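Local coordinates for protein catalase-3 (Neurospora crassa, PDB 4AJ9) that breaks hydrogen peroxide down to water and oxygen at a heme iron, as catalases do, probably protecting the fungal cell from its toxicity, at residues 73-78 and 271-276; 131-136 and 226-231; 213-216 and 222-225; 294-299 and 517-522. One frame throughout, in Å; residues are numbered along the deposited sequence.

How the contacts relate
Contacts 1, 2 and 3 are nested along the chain, 3 inside 2 and 2 inside 1, whereas contact 4 opens only after contact 1 has closed. The first three draw on one antiparallel sheet, the curled β-barrel of the catalase fold. Strand 223-232 serves both contact 2 and contact 3, and its neighbour 270-278 serves contact 1. The centres of contacts 1 and 2 lie about 9 Å apart, those of 2 and 3 about 13 Å. Contact 4, centred 18 to 21 Å from the others, ties a loop following strand 270-278 to the chain leading into the C-terminal domain; Gln276 of contact 1 reaches its Leu297. Contacts 1, 2 and 3 thus lie in the heme-bearing barrel, contact 4 where it meets that connection.

Contact 1: residues 73-78 and 271-276; sequences GIFTSY and WELAVQ
Phe75 and Leu273 sit on two extended strands that share no backbone hydrogen bond, for strand 305-314 lies between them in the sheet and pairs with both. What joins the two segments is therefore side chains reaching past an intervening strand. With its CG anti to the backbone N (chi1 166°), Phe75 swings its ring toward the second segment and meets Leu273 at about a right angle. Its CE1 lies 3.9 Å from Leu273 CB, while its CZ lies 4.0 Å from Leu273 CD2, so one corner of the ring meets the leucine. The second pair is polar but not hydrogen-bonded. Tyr78 OH stands 3.6 Å from Glu272 OE2, and that oxygen lies in the ring plane at the tyrosine edge, with the carboxylate turned 89° to the ring. Glu272 OE1 has a long, weak ion pair with Lys233. Strand 305-314 itself is touched by Tyr78 and Glu272, both on its Val306. On the buried side, Phe75 packs edge-to-face against Phe126 and touches Val99 of strand 96-104, while Leu273 rests on Trp230 of strand 223-232, so that two non-neighbouring strands meet inside the antiparallel β-barrel of the catalase fold.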
# COMPACT_ATOMS: atom_id res chain seq x y z
N GLY C 73 -6.99 1.34 -30.69
CA GLY C 73 -7.29 1.71 -32.05
C GLY C 73 -6.26 2.66 -32.62
O GLY C 73 -5.14 2.77 -32.10
N ILE C 74 -6.65 3.36 -33.68
CA ILE C 74 -5.76 4.30 -34.34
C ILE C 74 -6.50 5.60 -34.60
O ILE C 74 -7.68 5.59 -34.97
CB ILE C 74 -5.25 3.74 -35.69
CG1 ILE C 74 -4.56 2.39 -35.48
CG2 ILE C 74 -4.29 4.73 -36.36
CD1 ILE C 74 -3.18 2.48 -34.89
N PHE C 75 -5.82 6.72 -34.39
CA PHE C 75 -6.34 8.02 -34.79
C PHE C 75 -5.55 8.50 -36.00
O PHE C 75 -4.33 8.38 -36.04
CB PHE C 75 -6.25 9.06 -33.66
CG PHE C 75 -6.46 10.47 -34.12
CD1 PHE C 75 -7.74 10.98 -34.28
CD2 PHE C 75 -5.37 11.29 -34.43
CE1 PHE C 75 -7.94 12.28 -34.73
CE2 PHE C 75 -5.57 12.59 -34.87
CZ PHE C 75 -6.85 13.09 -35.02
N THR C 76 -6.26 9.04 -36.98
CA THR C 76 -5.62 9.57 -38.18
C THR C 76 -6.00 11.02 -38.36
O THR C 76 -7.19 11.37 -38.37
CB THR C 76 -6.06 8.80 -39.43
OG1 THR C 76 -5.80 7.40 -39.25
CG2 THR C 76 -5.28 9.31 -40.66
N SER C 77 -5.00 11.88 -38.47
CA SER C 77 -5.28 13.29 -38.70
C SER C 77 -5.70 13.50 -40.15
O SER C 77 -5.15 12.89 -41.06
CB SER C 77 -4.06 14.15 -38.36
OG SER C 77 -4.34 15.52 -38.58
N TYR C 78 -6.71 14.34 -40.36
CA TYR C 78 -7.15 14.69 -41.71
C TYR C 78 -6.28 15.77 -42.34
O TYR C 78 -6.44 16.10 -43.51
CB TYR C 78 -8.61 15.14 -41.71
CG TYR C 78 -9.59 13.99 -41.60
CD1 TYR C 78 -9.16 12.67 -41.65
CD2 TYR C 78 -10.95 14.22 -41.45
CE1 TYR C 78 -10.05 11.61 -41.56
CE2 TYR C 78 -11.84 13.18 -41.36
CZ TYR C 78 -11.39 11.88 -41.41
OH TYR C 78 -12.30 10.86 -41.32
N TRP C 271 -15.11 7.47 -34.75
CA TRP C 271 -15.61 8.78 -34.35
C TRP C 271 -14.73 9.81 -35.02
O TRP C 271 -13.50 9.64 -35.08
CB TRP C 271 -15.48 9.00 -32.85
CG TRP C 271 -16.38 8.17 -31.99
CD1 TRP C 271 -17.55 8.57 -31.40
CD2 TRP C 271 -16.17 6.82 -31.58
NE1 TRP C 271 -18.08 7.56 -30.66
CE2 TRP C 271 -17.26 6.46 -30.76
CE3 TRP C 271 -15.18 5.87 -31.84
CZ2 TRP C 271 -17.39 5.19 -30.20
CZ3 TRP C 271 -15.30 4.61 -31.28
CH2 TRP C 271 -16.40 4.28 -30.46
N GLU C 272 -15.33 10.88 -35.51
CA GLU C 272 -14.51 11.98 -36.01
C GLU C 272 -14.17 12.90 -34.85
O GLU C 272 -15.01 13.16 -33.99
CB GLU C 272 -15.20 12.72 -37.16
CG GLU C 272 -14.98 12.01 -38.52
CD GLU C 272 -15.83 12.56 -39.64
OE1 GLU C 272 -16.77 13.34 -39.36
OE2 GLU C 272 -15.55 12.21 -40.80
N LEU C 273 -12.92 13.35 -34.80
CA LEU C 273 -12.52 14.37 -33.84
C LEU C 273 -12.84 15.73 -34.45
O LEU C 273 -12.36 16.04 -35.53
CB LEU C 273 -11.02 14.30 -33.56
CG LEU C 273 -10.52 15.32 -32.53
CD1 LEU C 273 -11.25 15.15 -31.20
CD2 LEU C 273 -9.01 15.18 -32.33
N ALA C 274 -13.64 16.53 -33.76
CA ALA C 274 -13.97 17.86 -34.25
C ALA C 274 -13.75 18.86 -33.14
O ALA C 274 -13.75 18.49 -31.95
CB ALA C 274 -15.42 17.89 -34.73
N VAL C 275 -13.56 20.12 -33.51
CA VAL C 275 -13.36 21.18 -32.53
C VAL C 275 -14.23 22.39 -32.83
O VAL C 275 -14.56 22.68 -33.98
CB VAL C 275 -11.90 21.68 -32.51
CG1 VAL C 275 -10.96 20.61 -31.91
CG2 VAL C 275 -11.45 22.09 -33.91
N GLN C 276 -14.61 23.10 -31.78
CA GLN C 276 -15.09 24.45 -31.94
C GLN C 276 -13.92 25.33 -31.57
O GLN C 276 -13.22 25.04 -30.61
CB GLN C 276 -16.28 24.71 -31.02
CG GLN C 276 -17.53 23.92 -31.42
CD GLN C 276 -18.67 24.11 -30.45
OE1 GLN C 276 -18.66 23.57 -29.34
NE2 GLN C 276 -19.68 24.88 -30.86

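Contact 2: residues 131-136 and 226-231; sequences GNFDIV and VKWHWK. With HEM (protoporphyrin IX containing Fe), chain Y.
Ile135 and Trp228 meet inside the antiparallel β-barrel of the catalase fold, where strand 131-138 carries heme-pocket residues on one side and faces strand 223-232 across the interior. The two strands are far from parallel: their segment axes cross at 78° and come no nearer than 9.6 Å, so side chains must fill the gap. Ile135 does this with its longer branch. CG1 is anti to the carbonyl carbon (chi1 -65°) and the chain runs on extended, which sets CD1 over the face of the Trp228 indole. The methyl carbon is 3.8 Å from the centroid of the five-membered ring and only 15° off its normal, a well-formed CH-pi contact. Phe133 adds the edge of its ring, with CZ 4.0 Å from Trp228 CZ2. Replacing Trp228 by an alanine would probably take from the Ile135 methyl the indole face it lies on, and from the Phe133 edge its partner, opening a gap between the crossed strands. Trp230 also takes part through a water, which accepts from its NE1 at 2.9 Å and donates to Ile135 O at 2.7 Å. On the heme side, Val136 CG1 lies 3.6 Å from HEM C3A, and the carbonyl of Val136 is hydrogen-bonded by Arg348. The direct contacts are thus apolar, with one water bridging an indole N-H and a strand carbonyl; Ile135 packs into the interior while the next residue, Val136, lies against the porphyrin, so the strand joins the two.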
# COMPACT_ATOMS: atom_id res chain seq x y z
N GLY C 131 4.65 12.44 -26.28
CA GLY C 131 4.12 12.08 -24.98
C GLY C 131 2.66 11.70 -25.05
O GLY C 131 2.01 11.88 -26.08
N ASN C 132 2.13 11.16 -23.96
CA ASN C 132 0.73 10.79 -23.92
C ASN C 132 -0.16 12.01 -23.75
O ASN C 132 0.09 12.83 -22.86
CB ASN C 132 0.46 9.81 -22.77
CG ASN C 132 1.10 8.46 -23.01
OD1 ASN C 132 1.46 8.14 -24.14
ND2 ASN C 132 1.25 7.67 -21.95
N PHE C 133 -1.17 12.12 -24.60
CA PHE C 133 -2.20 13.15 -24.51
C PHE C 133 -3.56 12.50 -24.30
O PHE C 133 -4.00 11.70 -25.12
CB PHE C 133 -2.23 13.99 -25.79
CG PHE C 133 -3.33 15.02 -25.81
CD1 PHE C 133 -3.44 15.94 -24.79
CD2 PHE C 133 -4.26 15.05 -26.84
CE1 PHE C 133 -4.47 16.90 -24.79
CE2 PHE C 133 -5.27 16.01 -26.86
CZ PHE C 133 -5.38 16.93 -25.83
N ASP C 134 -4.22 12.81 -23.19
CA ASP C 134 -5.52 12.21 -22.90
C ASP C 134 -6.59 13.28 -22.99
O ASP C 134 -6.43 14.39 -22.44
CB ASP C 134 -5.58 11.66 -21.47
CG ASP C 134 -4.61 10.52 -21.21
OD1 ASP C 134 -3.96 10.00 -22.15
OD2 ASP C 134 -4.52 10.13 -20.02
N ILE C 135 -7.67 12.95 -23.69
CA ILE C 135 -8.89 13.71 -23.60
C ILE C 135 -9.85 12.88 -22.76
O ILE C 135 -10.39 11.86 -23.20
CB ILE C 135 -9.51 13.99 -24.98
CG1 ILE C 135 -8.58 14.91 -25.79
CG2 ILE C 135 -10.89 14.60 -24.83
CD1 ILE C 135 -9.03 15.13 -27.25
N VAL C 136 -10.03 13.30 -21.52
CA VAL C 136 -10.83 12.54 -20.57
C VAL C 136 -12.22 13.14 -20.56
O VAL C 136 -12.51 14.07 -19.80
CB VAL C 136 -10.21 12.58 -19.15
CG1 VAL C 136 -11.00 11.70 -18.17
CG2 VAL C 136 -8.75 12.14 -19.22
N VAL C 226 -10.74 26.21 -27.33
CA VAL C 226 -11.23 25.05 -28.07
C VAL C 226 -12.17 24.17 -27.24
O VAL C 226 -11.97 23.98 -26.04
CB VAL C 226 -10.07 24.19 -28.63
CG1 VAL C 226 -9.25 23.55 -27.50
CG2 VAL C 226 -10.59 23.13 -29.56
N LYS C 227 -13.20 23.63 -27.90
CA LYS C 227 -14.02 22.54 -27.34
C LYS C 227 -13.75 21.28 -28.16
O LYS C 227 -13.79 21.32 -29.40
CB LYS C 227 -15.52 22.87 -27.40
CG LYS C 227 -15.97 24.06 -26.55
CD LYS C 227 -15.89 23.77 -25.06
CE LYS C 227 -16.80 24.69 -24.25
NZ LYS C 227 -16.58 24.59 -22.78
N TRP C 228 -13.48 20.17 -27.48
CA TRP C 228 -13.28 18.88 -28.16
C TRP C 228 -14.61 18.16 -28.31
O TRP C 228 -15.39 18.06 -27.34
CB TRP C 228 -12.34 17.96 -27.36
CG TRP C 228 -10.95 18.45 -27.17
CD1 TRP C 228 -10.38 18.85 -26.00
CD2 TRP C 228 -9.92 18.54 -28.17
NE1 TRP C 228 -9.07 19.20 -26.21
CE2 TRP C 228 -8.76 19.01 -27.53
CE3 TRP C 228 -9.87 18.26 -29.54
CZ2 TRP C 228 -7.57 19.23 -28.22
CZ3 TRP C 228 -8.68 18.47 -30.22
CH2 TRP C 228 -7.55 18.95 -29.56
N HIS C 229 -14.83 17.61 -29.50
CA HIS C 229 -16.04 16.83 -29.78
C HIS C 229 -15.65 15.54 -30.48
O HIS C 229 -14.79 15.53 -31.36
CB HIS C 229 -16.99 17.58 -30.71
CG HIS C 229 -17.53 18.86 -30.15
ND1 HIS C 229 -18.88 19.04 -29.90
CD2 HIS C 229 -16.92 20.02 -29.81
CE1 HIS C 229 -19.07 20.26 -29.43
NE2 HIS C 229 -17.90 20.87 -29.36
N TRP C 230 -16.28 14.43 -30.07
CA TRP C 230 -16.19 13.19 -30.84
C TRP C 230 -17.56 12.94 -31.43
O TRP C 230 -18.55 12.88 -30.71
CB TRP C 230 -15.82 12.00 -29.95
CG TRP C 230 -14.41 11.96 -29.41
CD1 TRP C 230 -14.02 12.14 -28.11
CD2 TRP C 230 -13.22 11.67 -30.15
NE1 TRP C 230 -12.65 11.99 -28.01
CE2 TRP C 230 -12.14 11.70 -29.24
CE3 TRP C 230 -12.96 11.38 -31.49
CZ2 TRP C 230 -10.83 11.48 -29.64
CZ3 TRP C 230 -11.66 11.15 -31.88
CH2 TRP C 230 -10.60 11.19 -30.96
N LYS C 231 -17.62 12.77 -32.75
CA LYS C 231 -18.88 12.56 -33.44
C LYS C 231 -18.95 11.11 -33.91
O LYS C 231 -18.13 10.67 -34.70
CB LYS C 231 -19.00 13.51 -34.64
CG LYS C 231 -18.97 15.00 -34.27
CD LYS C 231 -20.14 15.38 -33.38
CE LYS C 231 -21.45 15.38 -34.13
NZ LYS C 231 -22.61 15.60 -33.22
CHA HEM Y . -12.46 9.31 -13.59
CHB HEM Y . -14.56 12.29 -16.81
CHC HEM Y . -14.87 15.70 -13.39
CHD HEM Y . -12.02 13.06 -10.50
C1A HEM Y . -13.04 9.79 -14.75
C2A HEM Y . -13.24 9.05 -15.99
C3A HEM Y . -13.83 9.87 -16.87
C4A HEM Y . -14.01 11.16 -16.23
CMA HEM Y . -14.24 9.55 -18.33
CAA HEM Y . -12.87 7.56 -16.22
CBA HEM Y . -11.54 7.41 -16.95
CGA HEM Y . -11.31 5.94 -17.22
O1A HEM Y . -10.42 5.34 -16.58
O2A HEM Y . -12.03 5.37 -18.08
C1B HEM Y . -14.78 13.50 -16.18
C2B HEM Y . -15.26 14.72 -16.81
C3B HEM Y . -15.37 15.66 -15.86
C4B HEM Y . -14.93 15.07 -14.61
CMB HEM Y . -15.59 14.81 -18.32
CAB HEM Y . -15.80 17.14 -16.00
CBB HEM Y . -15.65 17.79 -17.16
C1C HEM Y . -14.05 15.31 -12.35
C2C HEM Y . -13.61 16.15 -11.24
C3C HEM Y . -12.85 15.40 -10.45
C4C HEM Y . -12.74 14.09 -11.04
CMC HEM Y . -14.02 17.62 -11.02
CAC HEM Y . -12.10 15.80 -9.18
CBC HEM Y . -11.62 17.04 -9.07
C1D HEM Y . -11.88 11.82 -11.03
C2D HEM Y . -11.12 10.76 -10.43
C3D HEM Y . -11.26 9.59 -11.39
C4D HEM Y . -12.08 10.06 -12.48
CMD HEM Y . -10.34 10.83 -9.09
CAD HEM Y . -10.63 8.19 -11.23
CBD HEM Y . -9.35 8.19 -12.06
CGD HEM Y . -8.62 6.89 -11.85
O1D HEM Y . -7.79 6.53 -12.72
O2D HEM Y . -8.90 6.20 -10.84
NA HEM Y . -13.52 11.07 -14.94
NB HEM Y . -14.59 13.76 -14.85
NC HEM Y . -13.50 14.06 -12.19
ND HEM Y . -12.43 11.38 -12.23
FE HEM Y . -13.43 12.60 -13.62
O HOH W 1 -12.16 11.34 -25.23

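Contact 3: residues 213-216 and 222-225; sequences TFRL and KSKL
Arg215 and Leu225 face each other as a non-hydrogen-bonded pair in the β-hairpin formed by strands 214-217 and 223-232, part of the antiparallel sheet of the catalase barrel. The next pair, Leu216 with Lys224, is hydrogen-bonded: Leu216 N donates to Lys224 O at 2.9 Å and Lys224 N to Leu216 O at 3.0 Å. Followed outward, the Arg215 side chain starts with CB, 3.8 Å from Lys224 O. CG, set anti to the carbonyl carbon (chi1 -74°), comes 3.9 Å from Leu225 CD2, and the chain then runs extended alongside the leucine, both pointing the same way. At NE the same methyl is again 3.9 Å away, now lying over one face of the guanidinium, and Arg215 CZ and NH2 are each still 4.2 Å from Leu225 CD2, so a single carbon accompanies the arginine from its aliphatic part to its charged head. The polar end looks elsewhere: NE makes a salt bridge to Glu280, and NH1 one to Glu341 with a further hydrogen bond to Phe339 O. Ser223 OG shares the Glu280 carboxylate. A leucine in place of Arg215 would probably cost Glu280 and Glu341 the salt bridges that the arginine gives them. At the start of the hairpin, Thr213 turns CG2 onto Leu225 CB at 3.6 Å, while its OG1 is hydrogen-bonded to Leu290 O and Lys227 NZ. At the turn end, Leu216 O receives a second, weaker approach, a CA-H...O contact from Ser223 CA at 3.1 Å.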
# COMPACT_ATOMS: atom_id res chain seq x y z
N THR C 213 -13.48 24.11 -22.00
CA THR C 213 -12.68 24.87 -22.94
C THR C 213 -11.22 24.64 -22.59
O THR C 213 -10.82 24.78 -21.43
CB THR C 213 -13.01 26.37 -22.85
OG1 THR C 213 -14.43 26.55 -22.90
CG2 THR C 213 -12.34 27.13 -24.02
N PHE C 214 -10.44 24.24 -23.59
CA PHE C 214 -8.98 24.17 -23.48
C PHE C 214 -8.40 25.23 -24.41
O PHE C 214 -9.14 26.07 -24.93
CB PHE C 214 -8.48 22.78 -23.85
CG PHE C 214 -8.83 21.71 -22.84
CD1 PHE C 214 -10.06 21.07 -22.89
CD2 PHE C 214 -7.93 21.35 -21.85
CE1 PHE C 214 -10.39 20.10 -21.97
CE2 PHE C 214 -8.25 20.36 -20.92
CZ PHE C 214 -9.48 19.74 -20.97
N ARG C 215 -7.09 25.20 -24.59
CA ARG C 215 -6.45 26.09 -25.56
C ARG C 215 -5.60 25.30 -26.54
O ARG C 215 -4.85 24.39 -26.16
CB ARG C 215 -5.56 27.13 -24.86
CG ARG C 215 -6.34 28.23 -24.15
CD ARG C 215 -5.42 29.15 -23.35
NE ARG C 215 -6.10 30.42 -23.07
CZ ARG C 215 -6.51 30.81 -21.87
NH1 ARG C 215 -6.29 30.05 -20.81
NH2 ARG C 215 -7.13 31.98 -21.74
N LEU C 216 -5.70 25.66 -27.82
CA LEU C 216 -4.72 25.20 -28.81
C LEU C 216 -3.71 26.32 -28.94
O LEU C 216 -4.08 27.50 -28.97
CB LEU C 216 -5.38 24.90 -30.16
CG LEU C 216 -6.39 23.75 -30.18
CD1 LEU C 216 -6.85 23.50 -31.62
CD2 LEU C 216 -5.76 22.49 -29.58
N LYS C 222 0.63 31.79 -30.25
CA LYS C 222 -0.75 32.23 -30.46
C LYS C 222 -1.73 31.13 -30.03
O LYS C 222 -1.52 29.95 -30.32
CB LYS C 222 -1.01 32.61 -31.92
CG LYS C 222 -0.09 33.70 -32.44
CD LYS C 222 0.06 34.83 -31.42
CE LYS C 222 1.51 35.30 -31.30
NZ LYS C 222 1.71 36.23 -30.15
N SER C 223 -2.81 31.53 -29.37
CA SER C 223 -3.77 30.56 -28.87
C SER C 223 -5.18 30.80 -29.36
O SER C 223 -5.55 31.91 -29.72
CB SER C 223 -3.77 30.54 -27.33
OG SER C 223 -4.18 31.79 -26.81
N LYS C 224 -5.97 29.73 -29.38
CA LYS C 224 -7.40 29.82 -29.58
C LYS C 224 -8.02 28.97 -28.49
O LYS C 224 -7.41 28.01 -28.04
CB LYS C 224 -7.79 29.26 -30.94
CG LYS C 224 -7.21 30.05 -32.11
CD LYS C 224 -7.71 29.52 -33.43
CE LYS C 224 -7.19 30.38 -34.59
NZ LYS C 224 -7.42 31.82 -34.33
N LEU C 225 -9.23 29.33 -28.07
CA LEU C 225 -9.99 28.52 -27.13
C LEU C 225 -10.64 27.40 -27.92
O LEU C 225 -11.03 27.60 -29.07
CB LEU C 225 -11.05 29.38 -26.45
CG LEU C 225 -10.53 30.59 -25.65
CD1 LEU C 225 -11.72 31.47 -25.20
CD2 LEU C 225 -9.69 30.13 -24.47

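Contact 4: residues 294-299 and 517-522; sequences TKFLPE and RGVSIF
Glu299 and Arg517 cross at about a right angle, and their flat groups follow suit, the carboxylate and guanidinium planes standing 84° apart. That turn rules out a two-pronged, coplanar pairing. Instead, Glu299 OE1 makes a stretched salt bridge to Arg517 NE at 3.5 Å, while Glu299 CB, lying over one face of the guanidinium, sits 3.7 Å from the same NE. Arg517 reaches this place because its CG takes the crowded position between backbone N and carbonyl carbon (chi1 69°), after which the chain runs extended. A water in the guanidinium plane, at its edge, accepts from Arg517 NH2 at 2.9 Å and donates to Glu299 OE1, adding an indirect link beside the long ionic contact. A second water accepts from Glu299 N and donates to Arg517 O at 2.7 Å, coupling the two backbones. Gly518 follows with a positive phi; a CB there would run into Glu299 OE2. Deeper in, Phe296 and Val519 also cross at about a right angle, with Phe296 CZ 4.1 Å from Val519 CG1. Helix 443-450 contributes to this apolar end, as Leu447 touches Phe296 and Phe448 touches Val519. The contact thereby joins a loop of the catalase barrel region to the connection that leads to strand 533-537 of the C-terminal domain. Its chemistry is graded: a buried hydrocarbon touch at one end, and at the other, more open end a long charge pair whose attraction is probably moderated by the water that bridges it.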
# COMPACT_ATOMS: atom_id res chain seq x y z
N THR C 294 -20.60 24.17 -17.03
CA THR C 294 -22.02 23.83 -17.01
C THR C 294 -22.70 24.35 -18.27
O THR C 294 -23.92 24.25 -18.39
CB THR C 294 -22.76 24.40 -15.76
OG1 THR C 294 -22.78 25.84 -15.81
CG2 THR C 294 -22.05 23.96 -14.46
N LYS C 295 -21.92 24.90 -19.20
CA LYS C 295 -22.47 25.47 -20.42
C LYS C 295 -21.80 24.83 -21.63
O LYS C 295 -20.62 24.49 -21.57
CB LYS C 295 -22.21 26.98 -20.47
CG LYS C 295 -22.62 27.77 -19.23
CD LYS C 295 -24.10 28.09 -19.22
CE LYS C 295 -24.46 29.02 -18.05
NZ LYS C 295 -24.01 28.47 -16.74
N PHE C 296 -22.56 24.64 -22.71
CA PHE C 296 -21.97 24.29 -24.00
C PHE C 296 -22.13 25.44 -25.00
O PHE C 296 -22.93 26.34 -24.79
CB PHE C 296 -22.52 22.96 -24.57
CG PHE C 296 -23.98 22.99 -24.96
CD1 PHE C 296 -24.37 23.44 -26.21
CD2 PHE C 296 -24.95 22.55 -24.07
CE1 PHE C 296 -25.71 23.47 -26.57
CE2 PHE C 296 -26.29 22.57 -24.41
CZ PHE C 296 -26.67 23.03 -25.66
N LEU C 297 -21.34 25.41 -26.07
CA LEU C 297 -21.40 26.45 -27.09
C LEU C 297 -22.29 26.01 -28.25
O LEU C 297 -21.93 25.09 -28.99
CB LEU C 297 -19.99 26.77 -27.60
CG LEU C 297 -19.85 27.89 -28.63
CD1 LEU C 297 -20.32 29.21 -28.06
CD2 LEU C 297 -18.41 28.00 -29.09
N PRO C 298 -23.46 26.65 -28.41
CA PRO C 298 -24.34 26.29 -29.52
C PRO C 298 -23.58 26.24 -30.85
O PRO C 298 -22.77 27.13 -31.11
CB PRO C 298 -25.37 27.41 -29.52
CG PRO C 298 -25.48 27.78 -28.08
CD PRO C 298 -24.08 27.65 -27.52
N GLU C 299 -23.82 25.22 -31.65
CA GLU C 299 -23.10 25.06 -32.91
C GLU C 299 -23.45 26.15 -33.92
O GLU C 299 -22.72 26.34 -34.89
CB GLU C 299 -23.37 23.68 -33.51
CG GLU C 299 -22.61 22.58 -32.76
CD GLU C 299 -22.92 21.21 -33.27
OE1 GLU C 299 -23.02 21.04 -34.51
OE2 GLU C 299 -23.07 20.30 -32.42
N ARG C 517 -29.08 22.94 -32.61
CA ARG C 517 -28.94 21.66 -33.28
C ARG C 517 -27.93 20.76 -32.58
O ARG C 517 -27.12 21.22 -31.78
CB ARG C 517 -28.48 21.86 -34.73
CG ARG C 517 -27.04 22.38 -34.86
CD ARG C 517 -26.63 22.41 -36.33
NE ARG C 517 -25.24 22.83 -36.55
CZ ARG C 517 -24.89 24.00 -37.07
NH1 ARG C 517 -25.82 24.87 -37.44
NH2 ARG C 517 -23.60 24.31 -37.24
N GLY C 518 -27.97 19.48 -32.91
CA GLY C 518 -26.92 18.58 -32.50
C GLY C 518 -27.05 17.98 -31.11
O GLY C 518 -26.11 17.34 -30.64
N VAL C 519 -28.18 18.18 -30.44
CA VAL C 519 -28.32 17.63 -29.10
C VAL C 519 -29.37 16.52 -29.02
O VAL C 519 -29.43 15.77 -28.03
CB VAL C 519 -28.58 18.73 -28.03
CG1 VAL C 519 -27.42 19.74 -28.01
CG2 VAL C 519 -29.88 19.44 -28.29
N SER C 520 -30.18 16.40 -30.06
CA SER C 520 -31.21 15.36 -30.13
C SER C 520 -30.64 14.01 -30.59
O SER C 520 -29.71 13.95 -31.40
CB SER C 520 -32.35 15.79 -31.06
OG SER C 520 -33.21 14.71 -31.38
N ILE C 521 -31.21 12.92 -30.08
CA ILE C 521 -30.84 11.59 -30.54
C ILE C 521 -31.88 11.09 -31.53
O ILE C 521 -31.56 10.58 -32.61
CB ILE C 521 -30.73 10.60 -29.36
CG1 ILE C 521 -29.53 10.96 -28.46
CG2 ILE C 521 -30.60 9.17 -29.87
CD1 ILE C 521 -29.57 10.27 -27.11
N PHE C 522 -33.15 11.26 -31.16
CA PHE C 522 -34.26 10.65 -31.88
C PHE C 522 -34.74 11.43 -33.11
O PHE C 522 -35.57 10.94 -33.88
CB PHE C 522 -35.42 10.40 -30.92
CG PHE C 522 -35.10 9.39 -29.86
CD1 PHE C 522 -35.15 8.04 -30.15
CD2 PHE C 522 -34.73 9.78 -28.59
CE1 PHE C 522 -34.84 7.10 -29.19
CE2 PHE C 522 -34.43 8.85 -27.63
CZ PHE C 522 -34.48 7.50 -27.93
O HOH W 2 -21.60 22.37 -36.53
O HOH W 3 -25.58 23.22 -30.74
O HOH W 4 -23.37 17.85 -31.23